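ERPC (Borrelia burgdorferi, PDB 4BXM) is an outer surface lipoprotein of the Lyme disease spirochaete that probably binds the host complement regulator factor H, helping the bacterium to evade complement. Local coordinates at residues 125-131 with 143-149; 85-90 with 115-119; 20-26 with 38-44. One frame throughout, in Å; residues are numbered along the deposited sequence.

Contact 1 (125-131 with 143-149); sequences FEYITFL and VEYAILL
Strands 125-131 and 143-148 form an antiparallel beta hairpin, their axes 4.3 Å apart at 142°. Ile-128 faces Ile-147 and Phe-130 faces Tyr-145 as hydrogen-bonded pairs: Ile-128 N to Ile-147 O 2.8 Å, Ile-147 N to Ile-128 O 2.9 Å, Phe-130 N to Tyr-145 O 2.8 Å, Tyr-145 N to Phe-130 O 2.7 Å. Phe-130, with 85 Å² covered, adopts chi1 p, which lays its ring across Tyr-145: CB of Tyr-145 sits 3.8 Å from the ring centroid, a CH-pi contact, while the two rings, planes at 27° and centroids 5.5 Å apart, barely overlap. Leu-149 (81 Å²) opens helix 149-156, yet its N still bonds Glu-126 O at 2.9 Å, and its CD1 meets Ile-128 CG1 at 3.9 Å. The side chains of Tyr-127 and Leu-148 diverge, but Leu-148 CD1 returns over the Tyr-127 ring, 3.9 Å from its centroid. Tyr-145 OH is hydrogen-bonded to Glu-103. Five backbone hydrogen bonds thus hold the strands together, while the side-chain contacts are chiefly apolar, as suits a partly buried hairpin.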
loop_
_atom_site.group_PDB
_atom_site.type_symbol
_atom_site.label_atom_id
_atom_site.label_comp_id
_atom_site.label_asym_id
_atom_site.label_seq_id
_atom_site.Cartn_x
_atom_site.Cartn_y
_atom_site.Cartn_z
ATOM N N PHE A 125 9.266 -16.034 -4.958
ATOM C CA PHE A 125 9.766 -14.740 -4.472
ATOM C C PHE A 125 9.018 -14.290 -3.176
ATOM O O PHE A 125 7.824 -14.519 -3.028
ATOM C CB PHE A 125 9.618 -13.705 -5.568
ATOM C CG PHE A 125 10.617 -13.865 -6.673
ATOM C CD1 PHE A 125 10.365 -14.743 -7.743
ATOM C CD2 PHE A 125 11.825 -13.163 -6.641
ATOM C CE1 PHE A 125 11.290 -14.899 -8.771
ATOM C CE2 PHE A 125 12.754 -13.315 -7.664
ATOM C CZ PHE A 125 12.488 -14.186 -8.731
ATOM N N GLU A 126 9.732 -13.671 -2.255
ATOM C CA GLU A 126 9.170 -13.130 -1.015
ATOM C C GLU A 126 8.470 -11.774 -1.248
ATOM O O GLU A 126 9.065 -10.804 -1.749
ATOM C CB GLU A 126 10.283 -12.969 0.009
ATOM C CG GLU A 126 10.960 -14.271 0.357
ATOM C CD GLU A 126 11.752 -14.171 1.655
ATOM O OE1 GLU A 126 12.773 -13.448 1.717
ATOM O OE2 GLU A 126 11.353 -14.798 2.643
ATOM N N TYR A 127 7.177 -11.729 -0.951
ATOM C CA TYR A 127 6.424 -10.479 -0.963
ATOM C C TYR A 127 5.973 -10.083 0.465
ATOM O O TYR A 127 5.819 -10.932 1.346
ATOM C CB TYR A 127 5.228 -10.619 -1.836
ATOM C CG TYR A 127 5.533 -10.821 -3.269
ATOM C CD1 TYR A 127 6.009 -12.042 -3.731
ATOM C CD2 TYR A 127 5.307 -9.816 -4.182
ATOM C CE1 TYR A 127 6.271 -12.255 -5.069
ATOM C CE2 TYR A 127 5.567 -9.997 -5.532
ATOM C CZ TYR A 127 6.054 -11.224 -5.956
ATOM O OH TYR A 127 6.295 -11.362 -7.272
ATOM N N ILE A 128 5.752 -8.780 0.660
ATOM C CA ILE A 128 5.120 -8.271 1.874
ATOM C C ILE A 128 3.717 -8.294 1.507
ATOM O O ILE A 128 3.388 -7.853 0.392
ATOM C CB ILE A 128 5.548 -6.835 2.208
ATOM C CG1 ILE A 128 6.933 -6.824 2.873
ATOM C CG2 ILE A 128 4.581 -6.140 3.171
ATOM C CD1 ILE A 128 6.959 -7.265 4.326
ATOM N N THR A 129 2.862 -8.897 2.357
ATOM C CA THR A 129 1.418 -8.909 1.994
ATOM C C THR A 129 0.656 -8.240 3.056
ATOM O O THR A 129 1.068 -8.303 4.205
ATOM C CB THR A 129 0.777 -10.304 1.924
ATOM O OG1 THR A 129 1.013 -10.915 3.205
ATOM C CG2 THR A 129 1.432 -11.093 0.767
ATOM N N PHE A 130 -0.481 -7.673 2.698
ATOM C CA PHE A 130 -1.323 -7.144 3.776
ATOM C C PHE A 130 -2.741 -7.073 3.325
ATOM O O PHE A 130 -3.051 -6.915 2.121
ATOM C CB PHE A 130 -0.837 -5.740 4.304
ATOM C CG PHE A 130 -0.732 -4.666 3.236
ATOM C CD1 PHE A 130 0.389 -4.603 2.405
ATOM C CD2 PHE A 130 -1.736 -3.766 3.017
ATOM C CE1 PHE A 130 0.517 -3.629 1.426
ATOM C CE2 PHE A 130 -1.625 -2.772 2.010
ATOM C CZ PHE A 130 -0.501 -2.712 1.210
ATOM N N LEU A 131 -3.643 -7.106 4.304
ATOM C CA LEU A 131 -5.021 -6.833 3.984
ATOM C C LEU A 131 -5.407 -5.313 4.000
ATOM O O LEU A 131 -4.938 -4.522 4.837
ATOM C CB LEU A 131 -5.915 -7.567 5.005
ATOM C CG LEU A 131 -5.918 -9.088 5.169
ATOM C CD1 LEU A 131 -6.826 -9.468 6.376
ATOM C CD2 LEU A 131 -6.401 -9.874 3.951
ATOM N N VAL A 143 -9.834 -7.089 0.387
ATOM C CA VAL A 143 -8.740 -7.070 -0.589
ATOM C C VAL A 143 -7.408 -7.386 0.097
ATOM O O VAL A 143 -7.167 -7.084 1.296
ATOM C CB VAL A 143 -8.747 -5.657 -1.241
ATOM C CG1 VAL A 143 -8.009 -4.715 -0.302
ATOM C CG2 VAL A 143 -8.125 -5.597 -2.625
ATOM N N GLU A 144 -6.511 -8.005 -0.626
ATOM C CA GLU A 144 -5.205 -8.277 -0.077
ATOM C C GLU A 144 -4.173 -7.717 -1.043
ATOM O O GLU A 144 -4.379 -7.743 -2.258
ATOM C CB GLU A 144 -5.013 -9.768 0.128
ATOM C CG GLU A 144 -3.781 -10.130 0.962
ATOM C CD GLU A 144 -3.480 -11.622 0.985
ATOM O OE1 GLU A 144 -4.426 -12.394 0.694
ATOM O OE2 GLU A 144 -2.316 -12.030 1.305
ATOM N N TYR A 145 -3.061 -7.223 -0.523
ATOM C CA TYR A 145 -2.100 -6.554 -1.366
ATOM C C TYR A 145 -0.780 -7.257 -1.184
ATOM O O TYR A 145 -0.509 -7.767 -0.122
ATOM C CB TYR A 145 -1.941 -5.029 -1.062
ATOM C CG TYR A 145 -3.125 -4.212 -1.472
ATOM C CD1 TYR A 145 -3.243 -3.743 -2.767
ATOM C CD2 TYR A 145 -4.117 -3.893 -0.581
ATOM C CE1 TYR A 145 -4.355 -3.026 -3.174
ATOM C CE2 TYR A 145 -5.183 -3.124 -0.959
ATOM C CZ TYR A 145 -5.306 -2.682 -2.259
ATOM O OH TYR A 145 -6.404 -1.975 -2.723
ATOM N N ALA A 146 0.063 -7.207 -2.219
ATOM C CA ALA A 146 1.458 -7.678 -2.111
ATOM C C ALA A 146 2.449 -6.841 -2.889
ATOM O O ALA A 146 2.155 -6.266 -3.968
ATOM C CB ALA A 146 1.568 -9.146 -2.516
ATOM N N ILE A 147 3.625 -6.759 -2.305
ATOM C CA ILE A 147 4.712 -5.939 -2.841
ATOM C C ILE A 147 6.000 -6.710 -2.666
ATOM O O ILE A 147 6.296 -7.196 -1.583
ATOM C CB ILE A 147 4.918 -4.602 -2.058
ATOM C CG1 ILE A 147 3.732 -3.687 -2.261
ATOM C CG2 ILE A 147 6.186 -3.944 -2.547
ATOM C CD1 ILE A 147 3.506 -2.601 -1.223
ATOM N N LEU A 148 6.849 -6.706 -3.672
ATOM C CA LEU A 148 8.105 -7.429 -3.538
ATOM C C LEU A 148 8.970 -6.998 -2.357
ATOM O O LEU A 148 9.293 -5.852 -2.136
ATOM C CB LEU A 148 8.900 -7.344 -4.866
ATOM C CG LEU A 148 10.027 -8.342 -5.089
ATOM C CD1 LEU A 148 9.500 -9.786 -5.106
ATOM C CD2 LEU A 148 10.693 -8.002 -6.422
ATOM N N LEU A 149 9.378 -7.952 -1.573
ATOM C CA LEU A 149 10.073 -7.662 -0.348
ATOM C C LEU A 149 11.404 -6.967 -0.574
ATOM O O LEU A 149 11.794 -6.071 0.209
ATOM C CB LEU A 149 10.272 -8.956 0.448
ATOM C CG LEU A 149 11.205 -8.785 1.651
ATOM C CD1 LEU A 149 10.669 -7.800 2.670
ATOM C CD2 LEU A 149 11.395 -10.145 2.266
#

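Contact 2 (85-90 with 115-119); sequences AMTEGG and IITKI
Thr-117, on strand 114-122, is the residue on which the end of helix 79-88 meets the sheet; 88 Å² of it is covered by segment 85-90. Its p rotamer (chi1 65°) directs OG1 at the last helical turn, where it donates a hydrogen bond to Ala-85 O at 2.6 Å. That carbonyl also accepts Gly-89 N within the helix end at 3.0 Å, so two donors share it. OG1 of Thr-117 in turn receives a weak bond from Gly-90 N, 2.9 Å away with an N-H...O angle of 121°. The backbones then join as one antiparallel hydrogen-bonded pair, CA atoms 5.3 Å apart: Thr-117 N to Gly-90 O is 2.8 Å, and Gly-90 N to Thr-117 O is 3.2 Å.

The turn between helix and strand needs two glycines. Gly-89 (phi/psi 85/141) leaves the helix with positive phi, where a CB would jam against the preceding carbonyl; Gly-90 (159/-145) would bring a CB to 3.5 Å from Ala-85 CA. Met-86, m at all three chi angles, has its CA-to-CB bond directed away from the strand; its SD lies 3.9 Å from Thr-117 CG2, and it also packs on Leu-152 and Leu-156 of helix 149-156. Ile-119 (chi1 m, chi2 t) points toward the turn, its CD1 reaching Glu-88 O at 3.4 Å. Such a junction is an alpha-to-beta connection: a helix ending at a glycine passes straight into an edge strand of the antiparallel sheet, here 90-93 alongside 114-122.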
loop_
_atom_site.group_PDB
_atom_site.type_symbol
_atom_site.label_atom_id
_atom_site.label_comp_id
_atom_site.label_asym_id
_atom_site.label_seq_id
_atom_site.Cartn_x
_atom_site.Cartn_y
_atom_site.Cartn_z
ATOM N N ALA A 85 7.625 -3.025 9.747
ATOM C CA ALA A 85 6.553 -3.849 9.166
ATOM C C ALA A 85 6.783 -4.146 7.721
ATOM O O ALA A 85 6.424 -5.258 7.211
ATOM C CB ALA A 85 5.230 -3.126 9.243
ATOM N N MET A 86 7.281 -3.136 6.996
ATOM C CA MET A 86 7.435 -3.288 5.558
ATOM C C MET A 86 8.744 -4.000 5.101
ATOM O O MET A 86 8.955 -4.220 3.906
ATOM C CB MET A 86 7.363 -1.914 4.865
ATOM C CG MET A 86 6.037 -1.243 4.969
ATOM S SD MET A 86 4.563 -2.119 4.336
ATOM C CE MET A 86 4.670 -1.830 2.588
ATOM N N THR A 87 9.617 -4.309 6.029
ATOM C CA THR A 87 10.848 -4.995 5.715
ATOM C C THR A 87 11.007 -6.341 6.457
ATOM O O THR A 87 11.654 -7.251 5.899
ATOM C CB THR A 87 12.060 -4.128 6.075
ATOM O OG1 THR A 87 12.034 -3.822 7.463
ATOM C CG2 THR A 87 12.037 -2.853 5.241
ATOM N N GLU A 88 10.343 -6.461 7.620
ATOM C CA GLU A 88 10.349 -7.638 8.436
ATOM C C GLU A 88 9.000 -8.253 8.703
ATOM O O GLU A 88 9.011 -9.349 9.287
ATOM C CB GLU A 88 10.957 -7.363 9.808
ATOM C CG GLU A 88 12.327 -6.686 9.791
ATOM C CD GLU A 88 12.774 -6.360 11.194
ATOM O OE1 GLU A 88 12.264 -7.031 12.112
ATOM O OE2 GLU A 88 13.578 -5.427 11.379
ATOM N N GLY A 89 7.858 -7.597 8.364
ATOM C CA GLY A 89 6.549 -8.093 8.811
ATOM C C GLY A 89 6.297 -7.540 10.198
ATOM O O GLY A 89 7.235 -7.324 10.956
ATOM N N GLY A 90 5.045 -7.151 10.481
ATOM C CA GLY A 90 4.725 -6.443 11.743
ATOM C C GLY A 90 3.421 -5.691 11.597
ATOM O O GLY A 90 2.576 -6.099 10.831
ATOM N N ILE A 115 -2.642 -1.664 9.886
ATOM C CA ILE A 115 -2.188 -2.559 8.795
ATOM C C ILE A 115 -1.256 -3.630 9.352
ATOM O O ILE A 115 -0.254 -3.312 9.982
ATOM C CB ILE A 115 -1.459 -1.759 7.706
ATOM C CG1 ILE A 115 -2.357 -0.705 7.093
ATOM C CG2 ILE A 115 -0.958 -2.634 6.568
ATOM C CD1 ILE A 115 -3.628 -1.220 6.524
ATOM N N ILE A 116 -1.591 -4.896 9.102
ATOM C CA ILE A 116 -0.790 -6.022 9.525
ATOM C C ILE A 116 -0.076 -6.620 8.321
ATOM O O ILE A 116 -0.698 -6.919 7.346
ATOM C CB ILE A 116 -1.627 -7.055 10.299
ATOM C CG1 ILE A 116 -1.996 -6.418 11.673
ATOM C CG2 ILE A 116 -0.793 -8.290 10.572
ATOM C CD1 ILE A 116 -2.920 -7.288 12.500
ATOM N N THR A 117 1.253 -6.711 8.392
ATOM C CA THR A 117 2.051 -7.212 7.261
ATOM C C THR A 117 2.670 -8.550 7.630
ATOM O O THR A 117 2.863 -8.852 8.798
ATOM C CB THR A 117 3.205 -6.262 6.844
ATOM O OG1 THR A 117 4.134 -6.167 7.877
ATOM C CG2 THR A 117 2.706 -4.812 6.481
ATOM N N LYS A 118 2.916 -9.352 6.598
ATOM C CA LYS A 118 3.412 -10.709 6.702
ATOM C C LYS A 118 4.379 -10.857 5.498
ATOM O O LYS A 118 4.098 -10.366 4.415
ATOM C CB LYS A 118 2.277 -11.780 6.492
ATOM C CG LYS A 118 1.032 -11.705 7.391
ATOM C CD LYS A 118 0.059 -12.832 7.120
ATOM C CE LYS A 118 -1.354 -12.492 7.582
ATOM N NZ LYS A 118 -2.222 -13.700 7.725
ATOM N N ILE A 119 5.448 -11.638 5.677
ATOM C CA ILE A 119 6.327 -12.033 4.551
ATOM C C ILE A 119 5.789 -13.375 4.028
ATOM O O ILE A 119 5.668 -14.341 4.783
ATOM C CB ILE A 119 7.813 -12.082 4.998
ATOM C CG1 ILE A 119 8.276 -10.670 5.379
ATOM C CG2 ILE A 119 8.700 -12.587 3.857
ATOM C CD1 ILE A 119 9.570 -10.611 6.146
#

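Contact 3 (20-26 with 38-44); sequences SEFTVKI and LGDLVVR
A classic beta bulge interrupts one end of this antiparallel beta hairpin: Leu-38 and Gly-39 both face Ile-26. Ile-26 O accepts Leu-38 N at 2.9 Å and Gly-39 N at 3.3 Å, while Ile-26 N returns a 2.8 Å bond to Gly-39 O. Besides this double acceptance, the bulge shows in Leu-38, whose phi/psi of -98/-50 is near helical; Gly-39, at 174/-148, is nearly fully extended. Beyond it the register is regular, strands 21-26 and 38-44 running with axes 4.3 Å apart at 150°. Val-24 with Leu-41 and Phe-22 with Val-43 are hydrogen-bonded pairs: Val-24 N to Leu-41 O 2.8 Å, Leu-41 N to Val-24 O 2.6 Å, Phe-22 N to Val-43 O 3.0 Å, Val-43 N to Phe-22 O 2.8 Å.

Side chains alternate between two faces. Phe-22, Val-24, Ile-26, Leu-41 and Val-43 make the buried face, where helix 149-156 meets Phe-22 and Val-24. Ile-26 loses 104 Å² to the other segment, its CB 4.3 Å from Leu-41 CB. Phe-22, chi1 p, lays its ring over Val-43, a CH-pi contact. The opposite face carries Glu-21, Thr-23, Lys-25, Asp-40, Val-42 and Arg-44, largely polar. At its end, a salt bridge ties the non-hydrogen-bonded pair Glu-21 and Arg-44: Glu-21 OE2 accepts both NE and NH2 of Arg-44, each at 2.8 Å.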
loop_
_atom_site.group_PDB
_atom_site.type_symbol
_atom_site.label_atom_id
_atom_site.label_comp_id
_atom_site.label_asym_id
_atom_site.label_seq_id
_atom_site.Cartn_x
_atom_site.Cartn_y
_atom_site.Cartn_z
ATOM N N SER A 20 13.352 9.670 0.494
ATOM C CA SER A 20 12.633 10.829 0.097
ATOM C C SER A 20 11.362 10.356 -0.541
ATOM O O SER A 20 10.265 10.583 0.007
ATOM C CB SER A 20 13.466 11.636 -0.891
ATOM O OG SER A 20 12.811 12.841 -1.089
ATOM N N GLU A 21 11.486 9.736 -1.725
ATOM C CA GLU A 21 10.327 9.198 -2.426
ATOM C C GLU A 21 10.734 8.048 -3.349
ATOM O O GLU A 21 11.743 8.174 -4.015
ATOM C CB GLU A 21 9.668 10.282 -3.265
ATOM C CG GLU A 21 8.329 9.871 -3.831
ATOM C CD GLU A 21 7.615 10.917 -4.659
ATOM O OE1 GLU A 21 8.003 11.169 -5.776
ATOM O OE2 GLU A 21 6.578 11.419 -4.241
ATOM N N PHE A 22 9.979 6.948 -3.395
ATOM C CA PHE A 22 10.338 5.799 -4.263
ATOM C C PHE A 22 9.033 5.134 -4.703
ATOM O O PHE A 22 7.939 5.402 -4.146
ATOM C CB PHE A 22 11.321 4.870 -3.553
ATOM C CG PHE A 22 10.727 4.140 -2.365
ATOM C CD1 PHE A 22 9.906 3.004 -2.567
ATOM C CD2 PHE A 22 10.905 4.599 -1.093
ATOM C CE1 PHE A 22 9.318 2.361 -1.462
ATOM C CE2 PHE A 22 10.348 3.934 0.005
ATOM C CZ PHE A 22 9.535 2.821 -0.186
ATOM N N THR A 23 9.144 4.282 -5.693
ATOM C CA THR A 23 8.008 3.741 -6.377
ATOM C C THR A 23 8.232 2.253 -6.412
ATOM O O THR A 23 9.365 1.782 -6.689
ATOM C CB THR A 23 7.855 4.383 -7.772
ATOM O OG1 THR A 23 7.494 5.752 -7.601
ATOM C CG2 THR A 23 6.763 3.745 -8.565
ATOM N N VAL A 24 7.188 1.506 -6.047
ATOM C CA VAL A 24 7.239 0.047 -6.142
ATOM C C VAL A 24 5.978 -0.421 -6.776
ATOM O O VAL A 24 4.940 0.222 -6.657
ATOM C CB VAL A 24 7.482 -0.694 -4.771
ATOM C CG1 VAL A 24 8.871 -0.424 -4.233
ATOM C CG2 VAL A 24 6.378 -0.414 -3.710
ATOM N N LYS A 25 6.067 -1.570 -7.472
ATOM C CA LYS A 25 4.942 -2.213 -8.091
ATOM C C LYS A 25 4.127 -2.873 -6.989
ATOM O O LYS A 25 4.672 -3.419 -6.007
ATOM C CB LYS A 25 5.376 -3.263 -9.094
ATOM C CG LYS A 25 6.117 -2.638 -10.273
ATOM C CD LYS A 25 5.649 -3.264 -11.563
ATOM C CE LYS A 25 6.384 -2.697 -12.772
ATOM N NZ LYS A 25 7.592 -3.527 -13.002
ATOM N N ILE A 26 2.821 -2.798 -7.149
ATOM C CA ILE A 26 1.970 -3.381 -6.151
ATOM C C ILE A 26 0.990 -4.302 -6.805
ATOM O O ILE A 26 0.387 -3.959 -7.786
ATOM C CB ILE A 26 1.227 -2.364 -5.329
ATOM C CG1 ILE A 26 0.411 -3.063 -4.214
ATOM C CG2 ILE A 26 0.337 -1.489 -6.171
ATOM C CD1 ILE A 26 -0.055 -2.046 -3.199
ATOM N N LEU A 38 -1.368 -4.730 -9.969
ATOM C CA LEU A 38 -2.332 -3.611 -9.981
ATOM C C LEU A 38 -1.779 -2.300 -10.561
ATOM O O LEU A 38 -2.408 -1.651 -11.421
ATOM C CB LEU A 38 -2.915 -3.385 -8.589
ATOM C CG LEU A 38 -3.913 -2.220 -8.473
ATOM C CD1 LEU A 38 -5.147 -2.434 -9.340
ATOM C CD2 LEU A 38 -4.287 -1.929 -7.019
ATOM N N GLY A 39 -0.610 -1.880 -10.083
ATOM C CA GLY A 39 -0.026 -0.633 -10.538
ATOM C C GLY A 39 1.211 -0.325 -9.735
ATOM O O GLY A 39 1.958 -1.249 -9.258
ATOM N N ASP A 40 1.424 0.976 -9.572
ATOM C CA ASP A 40 2.502 1.476 -8.766
ATOM C C ASP A 40 2.060 2.010 -7.404
ATOM O O ASP A 40 1.084 2.718 -7.333
ATOM C CB ASP A 40 3.151 2.648 -9.504
ATOM C CG ASP A 40 4.015 2.179 -10.695
ATOM O OD1 ASP A 40 4.370 0.978 -10.765
ATOM O OD2 ASP A 40 4.401 3.043 -11.484
ATOM N N LEU A 41 2.868 1.749 -6.373
ATOM C CA LEU A 41 2.751 2.426 -5.106
ATOM C C LEU A 41 3.934 3.376 -4.941
ATOM O O LEU A 41 5.083 2.964 -4.892
ATOM C CB LEU A 41 2.644 1.447 -3.911
ATOM C CG LEU A 41 2.346 2.088 -2.543
ATOM C CD1 LEU A 41 0.924 2.540 -2.459
ATOM C CD2 LEU A 41 2.592 1.111 -1.402
ATOM N N VAL A 42 3.600 4.667 -4.833
ATOM C CA VAL A 42 4.551 5.754 -4.565
ATOM C C VAL A 42 4.594 6.011 -3.035
ATOM O O VAL A 42 3.567 6.284 -2.472
ATOM C CB VAL A 42 4.106 7.021 -5.305
ATOM C CG1 VAL A 42 5.096 8.177 -5.107
ATOM C CG2 VAL A 42 3.973 6.742 -6.774
ATOM N N VAL A 43 5.776 5.892 -2.404
ATOM C CA VAL A 43 5.996 6.095 -1.022
ATOM C C VAL A 43 6.829 7.347 -0.722
ATOM O O VAL A 43 7.966 7.418 -1.209
ATOM C CB VAL A 43 6.712 4.871 -0.469
ATOM C CG1 VAL A 43 6.819 5.030 1.045
ATOM C CG2 VAL A 43 5.917 3.614 -0.829
ATOM N N ARG A 44 6.272 8.348 -0.001
ATOM C CA ARG A 44 6.941 9.658 0.188
ATOM C C ARG A 44 7.086 9.964 1.646
ATOM O O ARG A 44 6.055 9.975 2.395
ATOM C CB ARG A 44 6.076 10.762 -0.431
ATOM C CG ARG A 44 6.581 12.153 -0.109
ATOM C CD ARG A 44 5.790 13.258 -0.781
ATOM N NE ARG A 44 5.995 13.263 -2.212
ATOM C CZ ARG A 44 5.896 14.313 -3.008
ATOM N NH1 ARG A 44 5.613 15.510 -2.527
ATOM N NH2 ARG A 44 6.264 14.178 -4.284
#

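Overall arrangement
All three contacts belong to one antiparallel sheet, part of whose order is 90-93, 114-122, 125-134, 142-148, 21-29, 35-45. Contact 1 is the middle piece. It joins contact 2, whose centre is about 9 Å away, through the neighbouring strands 114-122 and 125-134, with Thr-129 N 2.8 Å from Lys-118 O, a probable hydrogen bond; Leu-149 CD1 also packs 3.4 Å from Thr-87 O. Toward contact 3, centres about 13 Å apart, strand 142-148 borders 21-29, and Tyr-145 CD1 reaches Ile-26 CD1 at 3.6 Å. Strand 21-29 lies antiparallel to 142-148, so strands from near the two ends of the chain meet inside the sheet. Contacts 2 and 3 do not touch: their centres lie about 16 Å apart, with nearest atoms about 5 Å apart.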